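Local coordinates for host-nuclease inhibitor protein Gam, putative (Desulfovibrio vulgaris, PDB 2P2U), which probably binds double-stranded DNA, as a Mu Gam-like protein, although its precise role is not established, at residues K76-F80 with T92-R96. Residues are numbered along the deposited sequence; the frame is centred on the assembly and turned at random.
Sequences KTEMF and TIGFR
Phe-80 and Phe-95 meet as a T-shaped pair: the ring centroids lie 5.5 Å apart, the planes stand at 87°, and the edge of Phe-95 is turned toward the face of Phe-80. CD2 of Phe-95 sits over that face, offset toward the rim, while the nearest pair is CE2 of Phe-95 and CE1 of Phe-80 at 3.8 Å. Lys-76 then lies over a face of the Phe-95 ring. Its CG is anti to the backbone N (chi1 -173°) and the chain stays extended, which carries CE to 3.9 Å from the Phe-95 centroid for a CH-pi contact. NZ follows at 4.3 Å from the same centroid, 12° off the ring normal, for a cation-pi contact. In this Mu Gam-like protein these residues pack the short helix 76-79, just beyond the long helix 15-74, against strand 91-103, which is interrupted at Ile-93 and Gly-94. Thr-92, Phe-95 and Arg-96 pair antiparallel with a strand of the second subunit, so the sheet continues across the dimer interface. Gly-94 has no side chain, so the rim of Phe-80 can lie close to its CA; its backbone angles fall in a region mostly open to glycine. Ile-93 CD1 is a bump at the Phe-80 ring edge, 3.7 Å from CZ of Phe-80, and also meets the selenomethionine methyl, CE of Met-79. On helix 15-74, Val-68 touches Ile-93, Phe-71 Met-79 and Ala-72 Phe-80.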
ATOM      1  N   LYS A  76     -38.420 -15.041 -10.598  1.00 89.00           N
ATOM      2  CA  LYS A  76     -37.552 -14.421 -11.615  1.00 91.38           C
ATOM      3  C   LYS A  76     -38.166 -14.258 -13.006  1.00 93.15           C
ATOM      4  O   LYS A  76     -38.152 -13.150 -13.576  1.00 93.17           O
ATOM      5  CB  LYS A  76     -36.199 -15.173 -11.721  1.00 90.87           C
ATOM      6  CG  LYS A  76     -35.176 -14.456 -12.642  1.00 90.76           C
ATOM      7  CD  LYS A  76     -34.016 -15.488 -13.037  1.00 90.89           C
ATOM      8  CE  LYS A  76     -32.989 -14.541 -13.937  1.00 90.55           C
ATOM      9  NZ  LYS A  76     -31.674 -15.415 -13.892  1.00 90.17           N
ATOM     10  N   THR A  77     -38.687 -15.380 -13.522  1.00 95.82           N
ATOM     11  CA  THR A  77     -38.997 -15.587 -14.959  1.00 98.02           C
ATOM     12  C   THR A  77     -40.037 -14.587 -15.507  1.00 99.16           C
ATOM     13  O   THR A  77     -39.834 -13.960 -16.564  1.00 99.11           O
ATOM     14  CB  THR A  77     -39.361 -17.098 -15.264  1.00 98.07           C
ATOM     15  OG1 THR A  77     -40.541 -17.488 -14.541  1.00 98.89           O
ATOM     16  CG2 THR A  77     -38.192 -18.033 -14.868  1.00 98.31           C
ATOM     17  N   GLU A  78     -41.117 -14.410 -14.744  1.00100.65           N
ATOM     18  CA  GLU A  78     -42.166 -13.449 -15.067  1.00102.13           C
ATOM     19  C   GLU A  78     -41.684 -12.002 -14.874  1.00103.04           C
ATOM     20  O   GLU A  78     -41.866 -11.138 -15.744  1.00102.79           O
ATOM     21  CB  GLU A  78     -43.374 -13.733 -14.170  1.00102.21           C
ATOM     22  CG  GLU A  78     -42.986 -14.399 -12.823  1.00102.79           C
ATOM     23  CD  GLU A  78     -43.648 -13.724 -11.592  1.00104.76           C
ATOM     24  OE1 GLU A  78     -43.736 -12.463 -11.542  1.00105.07           O
ATOM     25  OE2 GLU A  78     -44.065 -14.452 -10.662  1.00104.05           O
HETATM   26  N   MSE A  79     -41.028 -11.778 -13.735  1.00104.34           N
HETATM   27  CA  MSE A  79     -40.817 -10.456 -13.157  1.00105.87           C
HETATM   28  C   MSE A  79     -39.904  -9.533 -13.952  1.00104.98           C
HETATM   29  O   MSE A  79     -40.135  -8.314 -13.974  1.00104.74           O
HETATM   30  CB  MSE A  79     -40.295 -10.628 -11.744  1.00105.56           C
HETATM   31  CG  MSE A  79     -40.595  -9.483 -10.801  1.00107.42           C
HETATM   32 SE   MSE A  79     -39.826  -9.864  -9.020  1.00111.39          SE
HETATM   33  CE  MSE A  79     -38.962  -8.146  -8.767  1.00107.73           C
ATOM     34  N   PHE A  80     -38.877 -10.106 -14.592  1.00104.94           N
ATOM     35  CA  PHE A  80     -37.887  -9.328 -15.385  1.00104.44           C
ATOM     36  C   PHE A  80     -37.937  -9.660 -16.871  1.00104.82           C
ATOM     37  O   PHE A  80     -37.577 -10.775 -17.264  1.00105.28           O
ATOM     38  CB  PHE A  80     -36.454  -9.546 -14.855  1.00103.50           C
ATOM     39  CG  PHE A  80     -36.272  -9.171 -13.395  1.00101.25           C
ATOM     40  CD1 PHE A  80     -36.464 -10.124 -12.388  1.00 97.21           C
ATOM     41  CD2 PHE A  80     -35.923  -7.873 -13.037  1.00 98.28           C
ATOM     42  CE1 PHE A  80     -36.308  -9.796 -11.068  1.00 95.59           C
ATOM     43  CE2 PHE A  80     -35.770  -7.545 -11.710  1.00 97.86           C
ATOM     44  CZ  PHE A  80     -35.956  -8.512 -10.723  1.00 97.69           C
ATOM     45  N   THR A  92     -33.225   0.593  -8.107  1.00 70.51           N
ATOM     46  CA  THR A  92     -33.517  -0.506  -9.009  1.00 70.11           C
ATOM     47  C   THR A  92     -33.058  -1.857  -8.472  1.00 69.91           C
ATOM     48  O   THR A  92     -32.077  -1.941  -7.739  1.00 70.07           O
ATOM     49  CB  THR A  92     -32.882  -0.237 -10.344  1.00 70.12           C
ATOM     50  OG1 THR A  92     -33.465   0.950 -10.891  1.00 69.74           O
ATOM     51  CG2 THR A  92     -33.131  -1.389 -11.263  1.00 71.02           C
ATOM     52  N   ILE A  93     -33.794  -2.909  -8.791  1.00 69.78           N
ATOM     53  CA  ILE A  93     -33.267  -4.234  -8.587  1.00 70.35           C
ATOM     54  C   ILE A  93     -33.210  -4.931  -9.920  1.00 71.51           C
ATOM     55  O   ILE A  93     -33.489  -4.307 -10.948  1.00 71.73           O
ATOM     56  CB  ILE A  93     -34.055  -5.076  -7.628  1.00 69.30           C
ATOM     57  CG1 ILE A  93     -35.467  -5.292  -8.170  1.00 70.51           C
ATOM     58  CG2 ILE A  93     -34.039  -4.465  -6.291  1.00 67.90           C
ATOM     59  CD1 ILE A  93     -36.154  -6.512  -7.574  1.00 70.73           C
ATOM     60  N   GLY A  94     -32.848  -6.215  -9.886  1.00 72.43           N
ATOM     61  CA  GLY A  94     -32.574  -6.983 -11.111  1.00 73.52           C
ATOM     62  C   GLY A  94     -31.327  -7.886 -11.227  1.00 74.04           C
ATOM     63  O   GLY A  94     -30.654  -8.243 -10.223  1.00 72.60           O
ATOM     64  N   PHE A  95     -31.043  -8.236 -12.490  1.00 74.64           N
ATOM     65  CA  PHE A  95     -30.008  -9.221 -12.854  1.00 74.88           C
ATOM     66  C   PHE A  95     -29.062  -8.716 -13.933  1.00 75.25           C
ATOM     67  O   PHE A  95     -29.524  -8.228 -14.969  1.00 75.06           O
ATOM     68  CB  PHE A  95     -30.670 -10.474 -13.332  1.00 74.05           C
ATOM     69  CG  PHE A  95     -31.256 -11.286 -12.239  1.00 74.23           C
ATOM     70  CD1 PHE A  95     -30.450 -12.150 -11.481  1.00 75.10           C
ATOM     71  CD2 PHE A  95     -32.607 -11.219 -11.961  1.00 71.37           C
ATOM     72  CE1 PHE A  95     -31.016 -12.954 -10.458  1.00 75.75           C
ATOM     73  CE2 PHE A  95     -33.175 -12.006 -10.947  1.00 70.62           C
ATOM     74  CZ  PHE A  95     -32.394 -12.871 -10.196  1.00 72.93           C
ATOM     75  N   ARG A  96     -27.752  -8.781 -13.678  1.00 75.64           N
ATOM     76  CA  ARG A  96     -26.800  -8.298 -14.675  1.00 76.73           C
ATOM     77  C   ARG A  96     -25.828  -9.384 -15.090  1.00 76.12           C
ATOM     78  O   ARG A  96     -25.545 -10.296 -14.301  1.00 76.37           O
ATOM     79  CB  ARG A  96     -26.052  -7.063 -14.179  1.00 76.37           C
ATOM     80  CG  ARG A  96     -25.641  -6.134 -15.361  1.00 78.79           C
ATOM     81  CD  ARG A  96     -24.825  -4.857 -14.931  1.00 79.45           C
ATOM     82  NE  ARG A  96     -24.246  -4.916 -13.568  1.00 83.64           N
ATOM     83  CZ  ARG A  96     -24.549  -4.058 -12.585  1.00 83.77           C
ATOM     84  NH1 ARG A  96     -25.426  -3.071 -12.819  1.00 82.97           N
ATOM     85  NH2 ARG A  96     -23.972  -4.171 -11.383  1.00 80.21           N
TER